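PDB 6BS9: stage III sporulation protein AB from Bacillus subtilis, which is needed for spore formation and probably takes part in the secretion-system-like channel assembled between mother cell and forespore, this piece being its helical soluble domain. Local coordinates for residues P7-Q12 with Q44-L49; A15-L20 with K90-T95; G60-S63 with E69-L72; K74-L79 with S84-L89. All coordinates share one frame; numbering follows the deposited sequence.

Interaction 1: residues P7-Q12 with Q44-L49; sequences PRQIRQ and QPVSTL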
# COMPACT_ATOMS: atom_id res chain seq x y z
N PRO A 7 -6.47 12.10 2.63
CA PRO A 7 -5.81 11.78 3.90
C PRO A 7 -6.27 10.51 4.54
O PRO A 7 -5.44 9.77 5.07
CB PRO A 7 -6.20 12.97 4.82
CG PRO A 7 -6.70 14.01 3.90
CD PRO A 7 -7.29 13.31 2.75
N ARG A 8 -7.59 10.27 4.50
CA ARG A 8 -8.18 9.07 5.03
C ARG A 8 -7.64 7.81 4.31
O ARG A 8 -7.35 6.79 4.95
CB ARG A 8 -9.71 9.17 4.99
CG ARG A 8 -10.50 7.99 5.58
CD ARG A 8 -12.06 8.11 5.46
NE ARG A 8 -12.77 7.47 6.58
CZ ARG A 8 -13.31 6.23 6.60
NH1 ARG A 8 -13.91 5.81 7.72
NH2 ARG A 8 -13.28 5.41 5.54
N GLN A 9 -7.46 7.89 3.00
CA GLN A 9 -7.01 6.73 2.27
C GLN A 9 -5.51 6.50 2.49
O GLN A 9 -5.06 5.35 2.62
CB GLN A 9 -7.36 6.85 0.79
CG GLN A 9 -8.85 6.67 0.49
CD GLN A 9 -9.22 6.71 -1.01
OE1 GLN A 9 -8.36 6.76 -1.91
NE2 GLN A 9 -10.52 6.75 -1.25
N ILE A 10 -4.75 7.58 2.66
CA ILE A 10 -3.34 7.44 3.02
C ILE A 10 -3.20 6.80 4.37
O ILE A 10 -2.41 5.91 4.57
CB ILE A 10 -2.63 8.80 2.97
CG1 ILE A 10 -2.62 9.26 1.51
CG2 ILE A 10 -1.20 8.68 3.45
CD1 ILE A 10 -2.26 10.72 1.37
N ARG A 11 -4.04 7.18 5.29
CA ARG A 11 -3.99 6.65 6.64
C ARG A 11 -4.24 5.17 6.64
O ARG A 11 -3.53 4.40 7.32
CB ARG A 11 -5.02 7.38 7.51
CG ARG A 11 -4.88 7.20 8.98
CD ARG A 11 -5.87 8.09 9.71
NE ARG A 11 -7.26 7.78 9.37
CZ ARG A 11 -8.08 8.75 8.99
NH1 ARG A 11 -9.32 8.42 8.70
NH2 ARG A 11 -7.66 10.06 8.89
N GLN A 12 -5.25 4.76 5.89
CA GLN A 12 -5.55 3.32 5.68
C GLN A 12 -4.40 2.55 5.05
O GLN A 12 -4.14 1.43 5.45
CB GLN A 12 -6.77 3.18 4.74
CG GLN A 12 -8.11 3.55 5.37
CD GLN A 12 -9.23 3.56 4.34
OE1 GLN A 12 -9.06 3.91 3.18
NE2 GLN A 12 -10.37 3.16 4.77
N GLN A 44 -13.75 0.02 1.36
CA GLN A 44 -13.51 0.32 -0.04
C GLN A 44 -13.31 1.80 -0.20
O GLN A 44 -13.84 2.53 0.59
CB GLN A 44 -14.71 -0.07 -0.88
CG GLN A 44 -15.03 -1.55 -0.78
CD GLN A 44 -14.21 -2.33 -1.71
OE1 GLN A 44 -13.04 -1.98 -2.10
NE2 GLN A 44 -14.85 -3.40 -2.18
N PRO A 45 -12.54 2.23 -1.17
CA PRO A 45 -11.95 1.39 -2.25
C PRO A 45 -10.54 0.82 -1.96
O PRO A 45 -10.10 -0.07 -2.70
CB PRO A 45 -11.89 2.35 -3.46
CG PRO A 45 -11.74 3.69 -2.80
CD PRO A 45 -12.57 3.65 -1.52
N VAL A 46 -9.88 1.24 -0.88
CA VAL A 46 -8.52 0.75 -0.59
C VAL A 46 -8.47 -0.75 -0.37
O VAL A 46 -7.56 -1.42 -0.82
CB VAL A 46 -7.92 1.48 0.62
CG1 VAL A 46 -6.62 0.88 1.06
CG2 VAL A 46 -7.67 2.95 0.26
N SER A 47 -9.49 -1.30 0.27
CA SER A 47 -9.64 -2.76 0.41
C SER A 47 -9.37 -3.57 -0.86
O SER A 47 -8.64 -4.57 -0.81
CB SER A 47 -11.07 -3.09 0.84
OG SER A 47 -11.22 -4.47 1.02
N THR A 48 -9.84 -3.08 -1.99
CA THR A 48 -9.66 -3.76 -3.27
C THR A 48 -8.21 -3.86 -3.76
O THR A 48 -7.80 -4.84 -4.40
CB THR A 48 -10.53 -3.11 -4.35
OG1 THR A 48 -11.88 -3.16 -3.90
CG2 THR A 48 -10.46 -3.94 -5.64
N LEU A 49 -7.37 -2.91 -3.37
CA LEU A 49 -5.95 -3.05 -3.64
C LEU A 49 -5.43 -4.36 -3.02
O LEU A 49 -4.65 -5.06 -3.65
CB LEU A 49 -5.18 -1.83 -3.12
CG LEU A 49 -3.64 -1.87 -3.19
CD1 LEU A 49 -3.08 -2.07 -4.57
CD2 LEU A 49 -3.11 -0.56 -2.65
O HOH W 1 -10.91 3.03 1.45
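Gln9 and Val46 mark the closest backbone approach, their CA atoms 6.8 Å apart where the early part of helix 2-26 meets the N-terminal end of helix 46-58. Both glutamines of this face, Gln9 and Gln12, direct their CB toward the second segment, and Val46 directs its own toward them. The methyl CG2 of Val46 does most of the touching: it lies 3.9 Å from Gln9 CG and 3.4 Å from Gln12 OE1. Gln9 continues as an extended chain that crosses Pro45 at about a right angle, bringing NE2 to 3.6 Å from Pro45 CG, while its OE1 accepts a hydrogen bond from the backbone N of Ser80. No direct hydrogen bond joins the segments. A water does so instead, donating to Gln12 OE1 at 2.7 Å and accepting from Val46 N at 3.1 Å. One helix thereby supplies a side-chain acceptor for the water that takes up an amide near the start of the other. The peptide bond before Pro45 is cis, in the loop between helices 31-41 and 46-58. This water-bridged packing of helix 2-26 against the N-terminal end of helix 46-58, with Leu13 also touching Val46, belongs to the all-helical fold of the Spore_III_AB family.

Interaction 2: residues A15-L20 with K90-T95; sequences AALQSL and KQFGET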
# COMPACT_ATOMS: atom_id res chain seq x y z
N ALA A 15 -1.70 1.94 7.59
CA ALA A 15 -2.09 0.85 8.46
C ALA A 15 -1.81 -0.50 7.81
O ALA A 15 -1.23 -1.40 8.41
CB ALA A 15 -3.57 0.97 8.84
N ALA A 16 -2.31 -0.67 6.60
CA ALA A 16 -2.23 -1.90 5.91
C ALA A 16 -0.77 -2.25 5.60
O ALA A 16 -0.36 -3.40 5.82
CB ALA A 16 -3.01 -1.77 4.60
N LEU A 17 -0.00 -1.28 5.07
CA LEU A 17 1.42 -1.55 4.81
C LEU A 17 2.28 -1.81 6.05
O LEU A 17 3.20 -2.63 6.03
CB LEU A 17 2.03 -0.43 3.98
CG LEU A 17 1.32 -0.21 2.61
CD1 LEU A 17 2.08 0.80 1.76
CD2 LEU A 17 1.11 -1.49 1.84
N GLN A 18 1.94 -1.20 7.15
CA GLN A 18 2.61 -1.57 8.39
C GLN A 18 2.37 -3.04 8.73
O GLN A 18 3.29 -3.77 9.12
CB GLN A 18 2.14 -0.69 9.49
CG GLN A 18 2.75 -0.97 10.82
CD GLN A 18 2.16 -0.02 11.83
OE1 GLN A 18 2.72 1.02 12.10
NE2 GLN A 18 0.99 -0.38 12.35
N SER A 19 1.16 -3.52 8.51
CA SER A 19 0.86 -4.95 8.77
C SER A 19 1.51 -5.88 7.81
O SER A 19 2.06 -6.89 8.19
CB SER A 19 -0.62 -5.14 8.78
OG SER A 19 -1.15 -4.40 9.87
N LEU A 20 1.61 -5.46 6.57
CA LEU A 20 2.32 -6.30 5.63
C LEU A 20 3.81 -6.32 5.88
O LEU A 20 4.43 -7.38 5.73
CB LEU A 20 2.12 -5.87 4.19
CG LEU A 20 0.77 -6.06 3.55
CD1 LEU A 20 0.82 -5.70 2.09
CD2 LEU A 20 0.16 -7.45 3.73
N LYS A 90 4.27 2.47 -5.97
CA LYS A 90 5.10 1.77 -6.94
C LYS A 90 6.44 1.43 -6.35
O LYS A 90 6.90 0.31 -6.50
CB LYS A 90 5.28 2.63 -8.21
CG LYS A 90 5.95 1.90 -9.38
CD LYS A 90 6.07 2.79 -10.63
CE LYS A 90 6.56 2.00 -11.85
NZ LYS A 90 6.15 2.60 -13.17
N GLN A 91 7.09 2.39 -5.68
CA GLN A 91 8.38 2.11 -4.97
C GLN A 91 8.22 1.02 -3.90
O GLN A 91 9.11 0.20 -3.73
CB GLN A 91 9.25 3.34 -4.50
CG GLN A 91 8.67 4.66 -4.02
CD GLN A 91 9.63 5.45 -3.07
OE1 GLN A 91 9.21 5.95 -2.03
NE2 GLN A 91 10.91 5.55 -3.43
N PHE A 92 7.07 0.97 -3.24
CA PHE A 92 6.81 -0.14 -2.34
C PHE A 92 6.82 -1.50 -3.08
O PHE A 92 7.41 -2.46 -2.60
CB PHE A 92 5.51 0.06 -1.53
CG PHE A 92 5.13 -1.13 -0.69
CD1 PHE A 92 5.74 -1.38 0.48
CD2 PHE A 92 4.15 -2.01 -1.10
CE1 PHE A 92 5.38 -2.48 1.28
CE2 PHE A 92 3.83 -3.12 -0.35
CZ PHE A 92 4.44 -3.36 0.85
N GLY A 93 6.17 -1.59 -4.24
CA GLY A 93 6.28 -2.81 -5.05
C GLY A 93 7.71 -3.20 -5.39
O GLY A 93 8.09 -4.34 -5.21
N GLU A 94 8.49 -2.25 -5.87
CA GLU A 94 9.90 -2.44 -6.26
C GLU A 94 10.66 -2.98 -5.06
O GLU A 94 11.39 -3.98 -5.15
CB GLU A 94 10.48 -1.10 -6.80
CG GLU A 94 9.59 -0.39 -7.88
CD GLU A 94 10.04 -0.35 -9.35
OE1 GLU A 94 9.63 0.65 -10.04
OE2 GLU A 94 10.71 -1.31 -9.85
N THR A 95 10.33 -2.48 -3.88
CA THR A 95 10.86 -2.98 -2.65
C THR A 95 10.64 -4.44 -2.34
O THR A 95 11.40 -5.07 -1.57
CB THR A 95 10.26 -2.11 -1.49
OG1 THR A 95 10.80 -0.79 -1.56
CG2 THR A 95 10.51 -2.67 -0.10
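Leu17 sets its methyl CD2 over one face of the Phe92 ring, 4.1 Å from the ring centroid and 23° off the ring normal, which makes the contact a CH-pi interaction. It joins two helices of an all-helical bundle, 2-26 and 83-95, which are separated by some seventy residues of chain yet face each other near the middle of the domain. Their nearest CA atoms, those of Leu17 and Phe92, are 9.1 Å apart, so the space between the backbones is bridged by side chains alone. Phe92 spans nearly half of that distance: with CG anti to its backbone N (chi1 174°), the ring reaches out toward helix 2-26. Leu17 comes the other way, and the two run alongside in opposite senses, so that a methyl, not the leucine stem, lies on the ring. The methyl is displaced toward the rim of the ring, being 3.9 Å from Phe92 CE2. One turn further on, Leu20 offers CD1 to Phe92 CZ at 4.5 Å, a looser and oblique approach.

All three touching residues are buried, and the neighbours are mostly apolar too. Trp68 of helix 64-75 forms an edge-to-face pair with Phe92, whereas Phe50 of helix 46-58 packs on both leucines and Leu112 and Leu115 of helix 101-128 add to the surroundings of Leu17. Phe92 thus gathers side chains from more than one helix. Beyond the ring, a hydroxyl bonds back to its own helix: Thr95 OG1 donates to Gln91 O at 2.9 Å, tilted 33° from the carbonyl plane, and Thr95 N reaches the same oxygen from the opposite face of that plane.

Interaction 3: residues G60-S63 with E69-L72; sequences GSDS and EQSL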
# COMPACT_ATOMS: atom_id res chain seq x y z
N GLY A 60 -0.87 -17.24 -9.53
CA GLY A 60 0.15 -16.37 -10.04
C GLY A 60 1.48 -17.12 -9.89
O GLY A 60 1.79 -17.79 -8.87
N SER A 61 2.22 -17.07 -10.98
CA SER A 61 3.61 -17.34 -10.99
C SER A 61 4.39 -16.02 -10.86
O SER A 61 5.58 -16.01 -11.10
CB SER A 61 3.94 -17.99 -12.32
OG SER A 61 4.01 -16.98 -13.31
N ASP A 62 3.68 -14.93 -10.62
CA ASP A 62 4.24 -13.59 -10.50
C ASP A 62 5.06 -13.47 -9.24
O ASP A 62 4.63 -13.94 -8.19
CB ASP A 62 3.09 -12.57 -10.37
CG ASP A 62 2.34 -12.25 -11.71
OD1 ASP A 62 2.70 -12.80 -12.82
OD2 ASP A 62 1.32 -11.46 -11.61
N SER A 63 6.17 -12.74 -9.29
CA SER A 63 6.78 -12.20 -8.07
C SER A 63 5.80 -11.28 -7.31
O SER A 63 4.89 -10.73 -7.87
CB SER A 63 8.03 -11.39 -8.38
OG SER A 63 7.69 -10.21 -9.12
N GLU A 69 2.39 -4.34 -8.54
CA GLU A 69 2.30 -3.36 -9.63
C GLU A 69 1.01 -3.51 -10.40
O GLU A 69 0.32 -2.53 -10.66
CB GLU A 69 3.47 -3.43 -10.62
CG GLU A 69 4.38 -2.24 -10.51
CD GLU A 69 5.57 -2.45 -9.61
OE1 GLU A 69 6.47 -3.18 -10.09
OE2 GLU A 69 5.61 -1.82 -8.51
N GLN A 70 0.69 -4.75 -10.75
CA GLN A 70 -0.54 -5.06 -11.49
C GLN A 70 -1.78 -4.66 -10.68
O GLN A 70 -2.68 -4.07 -11.20
CB GLN A 70 -0.55 -6.55 -11.86
CG GLN A 70 -0.99 -6.85 -13.28
CD GLN A 70 -0.85 -8.34 -13.66
OE1 GLN A 70 -1.84 -8.99 -14.04
NE2 GLN A 70 0.39 -8.88 -13.58
N SER A 71 -1.80 -4.96 -9.38
CA SER A 71 -2.95 -4.64 -8.57
C SER A 71 -3.10 -3.16 -8.40
O SER A 71 -4.19 -2.60 -8.47
CB SER A 71 -2.85 -5.31 -7.20
OG SER A 71 -2.52 -6.68 -7.31
N LEU A 72 -1.99 -2.51 -8.24
CA LEU A 72 -1.99 -1.08 -8.15
C LEU A 72 -2.62 -0.36 -9.38
O LEU A 72 -3.41 0.59 -9.22
CB LEU A 72 -0.56 -0.61 -7.87
CG LEU A 72 -0.32 0.88 -7.69
CD1 LEU A 72 -1.08 1.39 -6.46
CD2 LEU A 72 1.19 1.12 -7.56
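Asp62 and Gln70 are the residues of closest backbone approach, but their CA atoms remain 9.8 Å apart, so the contact is made by side chains, chiefly the reach of Gln70. Residues 60-63 form no regular helix or strand; they complete the link from helix 46-58 and lead into helix 64-75, on which residues 69-72 lie. The loop therefore meets the helix that it precedes.

Both touching residues direct their CB toward the other segment. Gln70 is extended beyond CG (chi2 174°), which carries its amide out from the helix to the carboxylate of Asp62. The two side chains cross at about a right angle, and the carboxylate and amide planes stand 62° apart. Gln70 NE2 comes to 3.4 Å from Asp62 OD2, the nearest approach in this contact. The buried area is correspondingly small, about 50 Å² with both sides summed.

Asp62 OD2 accepts a hydrogen bond from Gln56 NE2 of the preceding helix, and Gln56 also touches Gln70. Asp62 is thus tied back to helix 46-58, in a position where its carboxylate also meets the side chain of Gln70. Just after it, Ser63 takes the N-cap position, its OG hydrogen-bonded to Thr66 OG1. This polar grouping at the surface accompanies the helix-loop-helix connection between helices 46-58 and 64-75, where the loop ends at the N-cap residue Ser63.

Interaction 4: residues K74-L79 with S84-L89; sequences KVWDTL and SEYEVL
Trp76 presents a face of its indole to Tyr86, whose ring meets it edge-on: the six-membered ring of Trp76 and the ring of Tyr86 have centroids 5.2 Å apart and planes at 74°. This edge-to-face pair closes a helix-loop-helix hairpin, since Trp76 lies near the end of helix 64-75 and Tyr86 in the first turns of helix 83-95. With CG anti to the backbone N (chi1 -176°), the indole of Trp76 extends toward helix 83-95, and the two side chains cross obliquely.

The same indole face also receives the CB of Tyr86, 3.8 Å from the centroid of the six-membered ring and 24° off its normal, a CH-pi contact. Trp76 CH2 lies 3.5 Å from this CB, beside the helix backbone, so the indole covers the root of Tyr86 as well as meeting its ring. Leu89 takes a different side, bringing CD1 to the indole edge near its plane, 4.3 Å from Trp76 CZ3. Cutting Trp76 back to an alanine would probably open a gap beside Tyr86 CB and leave the tyrosine ring edge without its aromatic face.

Leu81 of the connecting loop packs on Trp76, and Leu72 touches both Tyr86 and Leu89. Next to Trp76 in the chain, Thr78 OG1 donates to Val75 O at 2.5 Å, in the carbonyl plane and on a lone pair, while Thr78 N donates to the same oxygen.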
# COMPACT_ATOMS: atom_id res chain seq x y z
N LYS A 74 -4.56 -1.65 -11.67
CA LYS A 74 -5.93 -2.08 -11.79
C LYS A 74 -6.83 -1.21 -10.91
O LYS A 74 -7.92 -0.85 -11.32
CB LYS A 74 -5.97 -3.58 -11.44
CG LYS A 74 -7.23 -4.37 -11.71
CD LYS A 74 -7.18 -5.71 -10.91
CE LYS A 74 -8.57 -6.42 -10.78
NZ LYS A 74 -9.42 -6.50 -12.01
N VAL A 75 -6.41 -0.86 -9.69
CA VAL A 75 -7.33 -0.17 -8.78
C VAL A 75 -7.15 1.32 -8.80
O VAL A 75 -8.00 2.06 -8.28
CB VAL A 75 -7.27 -0.69 -7.31
CG1 VAL A 75 -7.44 -2.21 -7.24
CG2 VAL A 75 -5.99 -0.25 -6.61
N TRP A 76 -6.05 1.77 -9.37
CA TRP A 76 -5.64 3.14 -9.23
C TRP A 76 -6.72 4.19 -9.39
O TRP A 76 -6.86 5.10 -8.56
CB TRP A 76 -4.51 3.46 -10.21
CG TRP A 76 -4.05 4.85 -9.96
CD1 TRP A 76 -4.20 5.94 -10.79
CD2 TRP A 76 -3.50 5.35 -8.73
NE1 TRP A 76 -3.76 7.08 -10.14
CE2 TRP A 76 -3.31 6.74 -8.89
CE3 TRP A 76 -3.10 4.73 -7.52
CZ2 TRP A 76 -2.73 7.52 -7.89
CZ3 TRP A 76 -2.53 5.50 -6.54
CH2 TRP A 76 -2.35 6.90 -6.73
N ASP A 77 -7.51 4.09 -10.45
CA ASP A 77 -8.52 5.10 -10.74
C ASP A 77 -9.67 5.12 -9.74
O ASP A 77 -10.41 6.07 -9.68
CB ASP A 77 -9.08 4.92 -12.16
CG ASP A 77 -8.07 5.32 -13.24
OD1 ASP A 77 -7.16 6.16 -13.01
OD2 ASP A 77 -8.19 4.79 -14.37
N THR A 78 -9.84 4.06 -8.93
CA THR A 78 -10.87 4.10 -7.90
C THR A 78 -10.46 4.91 -6.66
O THR A 78 -11.30 5.23 -5.79
CB THR A 78 -11.30 2.67 -7.53
OG1 THR A 78 -10.18 1.94 -7.02
CG2 THR A 78 -11.83 1.92 -8.77
N LEU A 79 -9.17 5.18 -6.53
CA LEU A 79 -8.66 5.80 -5.33
C LEU A 79 -8.72 7.29 -5.52
O LEU A 79 -8.98 7.77 -6.62
CB LEU A 79 -7.23 5.32 -5.07
CG LEU A 79 -7.03 3.80 -5.04
CD1 LEU A 79 -5.60 3.51 -4.66
CD2 LEU A 79 -7.98 3.06 -4.08
N SER A 84 2.05 11.57 -6.62
CA SER A 84 3.07 11.37 -5.58
C SER A 84 2.78 10.10 -4.77
O SER A 84 3.68 9.29 -4.61
CB SER A 84 3.26 12.61 -4.72
OG SER A 84 1.98 12.96 -4.20
N GLU A 85 1.52 9.85 -4.40
CA GLU A 85 1.18 8.57 -3.75
C GLU A 85 1.40 7.34 -4.64
O GLU A 85 1.83 6.28 -4.16
CB GLU A 85 -0.28 8.55 -3.22
CG GLU A 85 -0.52 9.39 -1.98
CD GLU A 85 -0.75 10.86 -2.27
OE1 GLU A 85 0.21 11.62 -2.17
OE2 GLU A 85 -1.85 11.24 -2.66
N TYR A 86 1.03 7.46 -5.92
CA TYR A 86 1.22 6.37 -6.90
C TYR A 86 2.69 5.97 -6.91
O TYR A 86 3.01 4.78 -6.87
CB TYR A 86 0.80 6.76 -8.35
CG TYR A 86 1.11 5.65 -9.37
CD1 TYR A 86 0.26 4.54 -9.50
CD2 TYR A 86 2.24 5.72 -10.19
CE1 TYR A 86 0.54 3.54 -10.42
CE2 TYR A 86 2.53 4.70 -11.11
CZ TYR A 86 1.69 3.60 -11.19
OH TYR A 86 1.96 2.59 -12.08
N GLU A 87 3.56 6.97 -6.98
CA GLU A 87 4.98 6.71 -7.06
C GLU A 87 5.49 6.04 -5.78
O GLU A 87 6.27 5.12 -5.83
CB GLU A 87 5.78 8.01 -7.38
CG GLU A 87 5.61 8.52 -8.83
CD GLU A 87 6.04 7.53 -9.91
OE1 GLU A 87 7.08 6.80 -9.70
OE2 GLU A 87 5.32 7.45 -10.96
N VAL A 88 5.01 6.50 -4.64
CA VAL A 88 5.36 5.86 -3.42
C VAL A 88 4.89 4.42 -3.40
O VAL A 88 5.66 3.52 -3.04
CB VAL A 88 4.82 6.63 -2.19
CG1 VAL A 88 5.03 5.83 -0.91
CG2 VAL A 88 5.53 7.98 -2.08
N LEU A 89 3.64 4.17 -3.80
CA LEU A 89 3.13 2.81 -3.84
C LEU A 89 3.86 1.91 -4.85
O LEU A 89 4.09 0.73 -4.58
CB LEU A 89 1.63 2.83 -4.05
CG LEU A 89 0.87 3.43 -2.85
CD1 LEU A 89 -0.54 3.72 -3.17
CD2 LEU A 89 0.93 2.53 -1.60

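The four contacts belong to one helical domain with no known catalytic site. Interactions 1 and 2 both use helix 2-26, with centres 13 Å apart. Interaction 1 meets interaction 4 directly: Pro45 CG lies 3.4 Å from Thr78 O, and their centres are 10 Å apart. Interactions 2 and 4 share helix 83-95 and touch through Leu17 CD1 and Leu89 CD2 at 4.0 Å. Leu72 links interaction 3 to interaction 4, its CD2 being 3.8 Å from Tyr86 CE1, although the Asp62-Gln70 approach itself is at the surface. A sulfate ion, probably from the crystallisation liquor, lies about 5 Å from the Glu85 side chain of interaction 4.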